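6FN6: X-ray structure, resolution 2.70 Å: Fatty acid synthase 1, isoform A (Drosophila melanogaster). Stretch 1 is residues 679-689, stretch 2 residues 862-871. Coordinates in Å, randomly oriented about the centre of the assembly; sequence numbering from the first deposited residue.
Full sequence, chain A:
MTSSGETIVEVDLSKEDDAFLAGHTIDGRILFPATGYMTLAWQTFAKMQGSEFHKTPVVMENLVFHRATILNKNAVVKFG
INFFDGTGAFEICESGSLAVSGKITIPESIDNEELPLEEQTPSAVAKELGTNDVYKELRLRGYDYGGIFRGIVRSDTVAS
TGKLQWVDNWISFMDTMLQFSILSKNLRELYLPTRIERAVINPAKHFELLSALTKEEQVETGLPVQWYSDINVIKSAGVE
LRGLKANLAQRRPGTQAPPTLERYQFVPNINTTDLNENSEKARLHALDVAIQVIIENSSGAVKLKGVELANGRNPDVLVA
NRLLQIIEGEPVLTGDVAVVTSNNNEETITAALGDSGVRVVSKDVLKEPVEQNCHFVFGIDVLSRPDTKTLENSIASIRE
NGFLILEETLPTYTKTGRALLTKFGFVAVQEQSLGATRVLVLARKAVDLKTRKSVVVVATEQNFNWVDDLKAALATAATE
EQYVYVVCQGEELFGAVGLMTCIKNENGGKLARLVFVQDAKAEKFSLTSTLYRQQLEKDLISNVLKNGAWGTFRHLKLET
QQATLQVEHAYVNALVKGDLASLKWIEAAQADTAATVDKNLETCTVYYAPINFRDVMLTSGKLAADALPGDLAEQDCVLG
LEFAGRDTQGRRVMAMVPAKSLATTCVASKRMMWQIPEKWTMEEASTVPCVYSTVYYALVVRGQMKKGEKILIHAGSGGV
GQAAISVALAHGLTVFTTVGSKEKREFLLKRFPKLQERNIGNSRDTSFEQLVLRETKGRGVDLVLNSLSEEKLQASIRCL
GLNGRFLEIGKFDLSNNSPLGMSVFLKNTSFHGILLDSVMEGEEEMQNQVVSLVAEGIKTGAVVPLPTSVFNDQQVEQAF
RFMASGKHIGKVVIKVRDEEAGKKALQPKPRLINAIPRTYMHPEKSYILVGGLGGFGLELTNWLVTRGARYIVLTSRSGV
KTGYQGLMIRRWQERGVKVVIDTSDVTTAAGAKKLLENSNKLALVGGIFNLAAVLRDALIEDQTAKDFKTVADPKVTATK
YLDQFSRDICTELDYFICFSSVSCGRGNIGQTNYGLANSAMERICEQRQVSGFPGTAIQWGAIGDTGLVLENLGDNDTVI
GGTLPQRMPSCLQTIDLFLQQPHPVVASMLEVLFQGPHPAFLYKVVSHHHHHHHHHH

Stretch 1 679-689: KWTMEEASTVP
Stretch 2 (862-871) AVVPLPTSVF

A short helical segment can dock on an extended one by combining two directed hydrogen bonds with a proline-centred apolar seam, and the contact between residues 679-689 and 862-871 of Drosophila fatty acid synthase is a compact example. Touching residues are at least 175 positions apart in sequence, yet the two stretches together bury 504 Å².

The backbones differ in kind. In the first stretch, W680 (phi/psi -119/124) and T681 (-77/153) are extended and lead into a helix beginning at M682; E683, E684 and A685 keep values near -60/-45. T681, chi1 p, caps this helix, its OG1 accepting from E684 N at 2.9 Å, while A685 N donates to T681 O at 2.8 Å. A type I turn from A685 to V688 follows, with V688 N bonded to A685 O at 3.0 Å. The second stretch is extended throughout V863 to F871, becoming a strand at T868, and runs obliquely and broadly against the direction of the helical one. The closest register point pairs E684 with P865, their CA atoms 5.2 Å apart. From there, V863 lies near W680 and V688, whereas T868 and V870 reach E683.

Two hydrogen bonds cross the interface. T687, chi1 p, points its CA-to-CB bond toward the other stretch, and its OG1 accepts from L866 N at 3.0 Å with a nearly straight N-H...O angle of 165°. The same OG1 donates to E684 O at 2.7 Å, so one hydroxyl serves both a local carbonyl and a distant amide. E683 supplies the second link: with chi1 and chi2 both t, its extended side chain brings OE1 within 2.6 Å of T868 OG1 (chi1 p), which donates to the carboxylate.

Van der Waals contacts accompany these bonds. P865, its ring C-gamma endo, is the most heavily covered residue. Its CG sits over one face of the W680 indole, with P865 CD 3.7 Å from W680 CZ2. The indole, set by chi1 -84° and chi2 17°, also brings CH2 to 4.2 Å from V863 CG1. Beside it, V863 and V688, both chi1 t, meet through their CG1 atoms at 3.5 Å. Farther along, T687 CG2 touches T868 CG2 at 3.6 Å. Other contacts involve polar groups: P865 CB lies 3.4 Å from E684 O and 3.6 Å from E684 CB, the indole edge faces V863 O, 3.7 Å from W680 CZ2, and V870 CG2 (chi1 t) packs 3.7 Å from E683 CD, placing methyl groups close to both polar links.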

ATOM      1  N   LYS A 679      33.153 -27.800 -19.983  1.00147.01           N
ATOM      2  CA  LYS A 679      32.088 -27.617 -20.972  1.00150.75           C
ATOM      3  C   LYS A 679      31.337 -26.306 -20.748  1.00148.95           C
ATOM      4  O   LYS A 679      30.238 -26.112 -21.268  1.00150.57           O
ATOM      5  CB  LYS A 679      31.100 -28.791 -20.949  1.00151.55           C
ATOM      6  CG  LYS A 679      31.683 -30.131 -21.377  1.00155.45           C
ATOM      7  CD  LYS A 679      32.019 -30.129 -22.864  1.00159.04           C
ATOM      8  CE  LYS A 679      32.695 -31.419 -23.299  1.00166.13           C
ATOM      9  NZ  LYS A 679      34.022 -31.616 -22.655  1.00168.61           N
ATOM     10  N   TRP A 680      31.936 -25.410 -19.967  1.00 80.26           N
ATOM     11  CA  TRP A 680      31.463 -24.036 -19.866  1.00 75.31           C
ATOM     12  C   TRP A 680      32.559 -23.096 -20.343  1.00 74.58           C
ATOM     13  O   TRP A 680      33.683 -23.140 -19.842  1.00 76.10           O
ATOM     14  CB  TRP A 680      31.073 -23.673 -18.430  1.00 71.26           C
ATOM     15  CG  TRP A 680      29.682 -24.066 -18.028  1.00 69.72           C
ATOM     16  CD1 TRP A 680      28.865 -24.961 -18.650  1.00 70.63           C
ATOM     17  CD2 TRP A 680      28.943 -23.559 -16.909  1.00 65.20           C
ATOM     18  NE1 TRP A 680      27.665 -25.049 -17.986  1.00 67.89           N
ATOM     19  CE2 TRP A 680      27.688 -24.198 -16.913  1.00 64.48           C
ATOM     20  CE3 TRP A 680      29.223 -22.629 -15.903  1.00 52.07           C
ATOM     21  CZ2 TRP A 680      26.714 -23.939 -15.949  1.00 59.87           C
ATOM     22  CZ3 TRP A 680      28.255 -22.373 -14.945  1.00 50.61           C
ATOM     23  CH2 TRP A 680      27.016 -23.026 -14.976  1.00 50.99           C
ATOM     24  N   THR A 681      32.236 -22.255 -21.319  1.00 71.59           N
ATOM     25  CA  THR A 681      33.158 -21.216 -21.750  1.00 66.80           C
ATOM     26  C   THR A 681      33.098 -20.118 -20.697  1.00 59.60           C
ATOM     27  O   THR A 681      32.083 -19.973 -20.012  1.00 56.87           O
ATOM     28  CB  THR A 681      32.806 -20.650 -23.140  1.00 67.30           C
ATOM     29  OG1 THR A 681      31.570 -19.929 -23.073  1.00 66.28           O
ATOM     30  CG2 THR A 681      32.676 -21.773 -24.162  1.00 62.38           C
ATOM     31  N   MET A 682      34.182 -19.366 -20.540  1.00 75.49           N
ATOM     32  CA  MET A 682      34.163 -18.218 -19.642  1.00 65.94           C
ATOM     33  C   MET A 682      33.010 -17.300 -20.028  1.00 56.83           C
ATOM     34  O   MET A 682      32.337 -16.737 -19.167  1.00 50.73           O
ATOM     35  CB  MET A 682      35.486 -17.455 -19.697  1.00 64.06           C
ATOM     36  CG  MET A 682      36.608 -18.091 -18.899  1.00 59.92           C
ATOM     37  SD  MET A 682      38.118 -17.110 -18.981  1.00 57.53           S
ATOM     38  CE  MET A 682      39.172 -18.025 -17.864  1.00 55.16           C
ATOM     39  N   GLU A 683      32.786 -17.171 -21.331  1.00 58.04           N
ATOM     40  CA  GLU A 683      31.669 -16.399 -21.861  1.00 57.91           C
ATOM     41  C   GLU A 683      30.359 -16.866 -21.233  1.00 59.31           C
ATOM     42  O   GLU A 683      29.551 -16.059 -20.772  1.00 59.77           O
ATOM     43  CB  GLU A 683      31.621 -16.525 -23.388  1.00 60.15           C
ATOM     44  CG  GLU A 683      30.369 -15.968 -24.044  1.00 63.02           C
ATOM     45  CD  GLU A 683      30.390 -16.129 -25.553  1.00 68.50           C
ATOM     46  OE1 GLU A 683      29.319 -16.379 -26.147  1.00 71.67           O
ATOM     47  OE2 GLU A 683      31.482 -16.004 -26.147  1.00 68.87           O
ATOM     48  N   GLU A 684      30.152 -18.177 -21.228  1.00 63.76           N
ATOM     49  CA  GLU A 684      28.949 -18.764 -20.658  1.00 66.81           C
ATOM     50  C   GLU A 684      28.883 -18.554 -19.148  1.00 60.86           C
ATOM     51  O   GLU A 684      27.869 -18.098 -18.618  1.00 61.15           O
ATOM     52  CB  GLU A 684      28.900 -20.260 -20.972  1.00 75.37           C
ATOM     53  CG  GLU A 684      28.524 -20.587 -22.406  1.00 82.54           C
ATOM     54  CD  GLU A 684      28.676 -22.062 -22.722  1.00 86.34           C
ATOM     55  OE1 GLU A 684      28.595 -22.886 -21.787  1.00 86.11           O
ATOM     56  OE2 GLU A 684      28.879 -22.398 -23.907  1.00 88.78           O
ATOM     57  N   ALA A 685      29.972 -18.883 -18.462  1.00 52.78           N
ATOM     58  CA  ALA A 685      30.006 -18.846 -17.005  1.00 49.66           C
ATOM     59  C   ALA A 685      29.692 -17.453 -16.459  1.00 47.93           C
ATOM     60  O   ALA A 685      29.014 -17.317 -15.437  1.00 48.86           O
ATOM     61  CB  ALA A 685      31.364 -19.313 -16.504  1.00 49.36           C
ATOM     62  N   SER A 686      30.173 -16.425 -17.150  1.00 50.17           N
ATOM     63  CA  SER A 686      30.007 -15.044 -16.704  1.00 50.36           C
ATOM     64  C   SER A 686      28.543 -14.664 -16.489  1.00 48.85           C
ATOM     65  O   SER A 686      28.244 -13.721 -15.757  1.00 48.68           O
ATOM     66  CB  SER A 686      30.642 -14.086 -17.718  1.00 53.73           C
ATOM     67  OG  SER A 686      30.061 -14.237 -19.002  1.00 55.24           O
ATOM     68  N   THR A 687      27.636 -15.394 -17.132  1.00 44.39           N
ATOM     69  CA  THR A 687      26.214 -15.067 -17.085  1.00 44.15           C
ATOM     70  C   THR A 687      25.521 -15.560 -15.812  1.00 43.65           C
ATOM     71  O   THR A 687      24.403 -15.143 -15.513  1.00 43.30           O
ATOM     72  CB  THR A 687      25.465 -15.667 -18.289  1.00 45.81           C
ATOM     73  OG1 THR A 687      25.449 -17.094 -18.179  1.00 46.91           O
ATOM     74  CG2 THR A 687      26.137 -15.276 -19.593  1.00 46.76           C
ATOM     75  N   VAL A 688      26.181 -16.436 -15.063  1.00 43.83           N
ATOM     76  CA  VAL A 688      25.517 -17.179 -13.990  1.00 43.86           C
ATOM     77  C   VAL A 688      25.424 -16.446 -12.642  1.00 42.74           C
ATOM     78  O   VAL A 688      24.340 -16.363 -12.072  1.00 42.53           O
ATOM     79  CB  VAL A 688      26.212 -18.546 -13.798  1.00 45.03           C
ATOM     80  CG1 VAL A 688      25.668 -19.274 -12.573  1.00 46.93           C
ATOM     81  CG2 VAL A 688      26.043 -19.400 -15.034  1.00 46.54           C
ATOM     82  N   PRO A 689      26.553 -15.932 -12.123  1.00 45.54           N
ATOM     83  CA  PRO A 689      26.627 -15.454 -10.734  1.00 45.03           C
ATOM     84  C   PRO A 689      25.448 -14.610 -10.241  1.00 44.45           C
ATOM     85  O   PRO A 689      24.812 -14.980  -9.257  1.00 46.87           O
ATOM     86  CB  PRO A 689      27.902 -14.613 -10.730  1.00 44.58           C
ATOM     87  CG  PRO A 689      28.745 -15.216 -11.763  1.00 45.22           C
ATOM     88  CD  PRO A 689      27.819 -15.703 -12.838  1.00 45.67           C
ATOM     89  N   ALA A 862      19.844 -27.286 -13.167  1.00 79.35           N
ATOM     90  CA  ALA A 862      18.897 -26.183 -13.055  1.00 76.37           C
ATOM     91  C   ALA A 862      19.550 -24.871 -13.482  1.00 73.37           C
ATOM     92  O   ALA A 862      18.889 -23.991 -14.037  1.00 72.17           O
ATOM     93  CB  ALA A 862      18.374 -26.076 -11.633  1.00 75.12           C
ATOM     94  N   VAL A 863      20.847 -24.745 -13.212  1.00 73.22           N
ATOM     95  CA  VAL A 863      21.593 -23.549 -13.581  1.00 69.90           C
ATOM     96  C   VAL A 863      22.202 -23.726 -14.968  1.00 68.56           C
ATOM     97  O   VAL A 863      23.123 -24.521 -15.155  1.00 69.67           O
ATOM     98  CB  VAL A 863      22.683 -23.230 -12.537  1.00 71.21           C
ATOM     99  CG1 VAL A 863      23.459 -21.976 -12.923  1.00 70.90           C
ATOM    100  CG2 VAL A 863      22.068 -23.077 -11.155  1.00 71.34           C
ATOM    101  N   VAL A 864      21.676 -22.981 -15.935  1.00 68.78           N
ATOM    102  CA  VAL A 864      22.177 -23.011 -17.304  1.00 67.98           C
ATOM    103  C   VAL A 864      22.712 -21.630 -17.675  1.00 65.34           C
ATOM    104  O   VAL A 864      22.103 -20.616 -17.330  1.00 61.73           O
ATOM    105  CB  VAL A 864      21.075 -23.463 -18.285  1.00 67.82           C
ATOM    106  CG1 VAL A 864      21.587 -23.471 -19.724  1.00 68.62           C
ATOM    107  CG2 VAL A 864      20.560 -24.835 -17.902  1.00 70.03           C
ATOM    108  N   PRO A 865      23.855 -21.576 -18.379  1.00 59.07           N
ATOM    109  CA  PRO A 865      24.302 -20.249 -18.809  1.00 57.40           C
ATOM    110  C   PRO A 865      23.325 -19.629 -19.802  1.00 57.08           C
ATOM    111  O   PRO A 865      22.646 -20.351 -20.530  1.00 58.96           O
ATOM    112  CB  PRO A 865      25.663 -20.526 -19.455  1.00 58.59           C
ATOM    113  CG  PRO A 865      25.605 -21.952 -19.867  1.00 62.17           C
ATOM    114  CD  PRO A 865      24.778 -22.636 -18.822  1.00 62.11           C
ATOM    115  N   LEU A 866      23.260 -18.304 -19.826  1.00 55.16           N
ATOM    116  CA  LEU A 866      22.314 -17.597 -20.677  1.00 54.78           C
ATOM    117  C   LEU A 866      22.893 -17.329 -22.058  1.00 55.73           C
ATOM    118  O   LEU A 866      24.107 -17.402 -22.251  1.00 56.14           O
ATOM    119  CB  LEU A 866      21.914 -16.271 -20.031  1.00 53.30           C
ATOM    120  CG  LEU A 866      20.869 -16.307 -18.915  1.00 52.92           C
ATOM    121  CD1 LEU A 866      21.329 -17.152 -17.740  1.00 51.77           C
ATOM    122  CD2 LEU A 866      20.572 -14.889 -18.463  1.00 53.47           C
ATOM    123  N   PRO A 867      22.019 -17.038 -23.035  1.00 56.21           N
ATOM    124  CA  PRO A 867      22.508 -16.518 -24.315  1.00 56.88           C
ATOM    125  C   PRO A 867      23.333 -15.256 -24.095  1.00 55.07           C
ATOM    126  O   PRO A 867      23.089 -14.532 -23.128  1.00 53.16           O
ATOM    127  CB  PRO A 867      21.226 -16.218 -25.093  1.00 57.28           C
ATOM    128  CG  PRO A 867      20.210 -17.107 -24.497  1.00 57.75           C
ATOM    129  CD  PRO A 867      20.559 -17.218 -23.043  1.00 56.38           C
ATOM    130  N   THR A 868      24.299 -15.003 -24.973  1.00 55.77           N
ATOM    131  CA  THR A 868      25.203 -13.875 -24.802  1.00 54.26           C
ATOM    132  C   THR A 868      25.234 -12.961 -26.020  1.00 54.53           C
ATOM    133  O   THR A 868      25.261 -13.423 -27.158  1.00 56.43           O
ATOM    134  CB  THR A 868      26.640 -14.350 -24.524  1.00 54.69           C
ATOM    135  OG1 THR A 868      27.059 -15.246 -25.561  1.00 57.03           O
ATOM    136  CG2 THR A 868      26.719 -15.053 -23.178  1.00 54.22           C
ATOM    137  N   SER A 869      25.233 -11.660 -25.758  1.00 61.26           N
ATOM    138  CA  SER A 869      25.486 -10.660 -26.783  1.00 62.91           C
ATOM    139  C   SER A 869      26.809 -10.003 -26.429  1.00 62.54           C
ATOM    140  O   SER A 869      26.859  -9.084 -25.613  1.00 61.61           O
ATOM    141  CB  SER A 869      24.354  -9.635 -26.855  1.00 64.14           C
ATOM    142  OG  SER A 869      23.098 -10.277 -26.999  1.00 66.44           O
ATOM    143  N   VAL A 870      27.883 -10.501 -27.033  1.00 69.46           N
ATOM    144  CA  VAL A 870      29.232 -10.134 -26.618  1.00 68.28           C
ATOM    145  C   VAL A 870      29.735  -8.888 -27.339  1.00 66.92           C
ATOM    146  O   VAL A 870      29.500  -8.705 -28.535  1.00 69.11           O
ATOM    147  CB  VAL A 870      30.208 -11.308 -26.837  1.00 67.71           C
ATOM    148  CG1 VAL A 870      31.558 -11.007 -26.201  1.00 66.86           C
ATOM    149  CG2 VAL A 870      29.626 -12.602 -26.283  1.00 67.83           C
ATOM    150  N   PHE A 871      30.433  -8.038 -26.593  1.00 52.80           N
ATOM    151  CA  PHE A 871      31.085  -6.857 -27.149  1.00 54.41           C
ATOM    152  C   PHE A 871      32.530  -6.799 -26.654  1.00 58.36           C
ATOM    153  O   PHE A 871      32.806  -7.148 -25.509  1.00 59.12           O
ATOM    154  CB  PHE A 871      30.332  -5.585 -26.750  1.00 51.37           C
ATOM    155  CG  PHE A 871      28.919  -5.529 -27.258  1.00 49.09           C
ATOM    156  CD1 PHE A 871      27.897  -6.161 -26.572  1.00 49.04           C
ATOM    157  CD2 PHE A 871      28.613  -4.838 -28.419  1.00 49.57           C
ATOM    158  CE1 PHE A 871      26.594  -6.108 -27.035  1.00 49.16           C
ATOM    159  CE2 PHE A 871      27.314  -4.782 -28.887  1.00 50.14           C
ATOM    160  CZ  PHE A 871      26.305  -5.417 -28.195  1.00 49.77           C
TER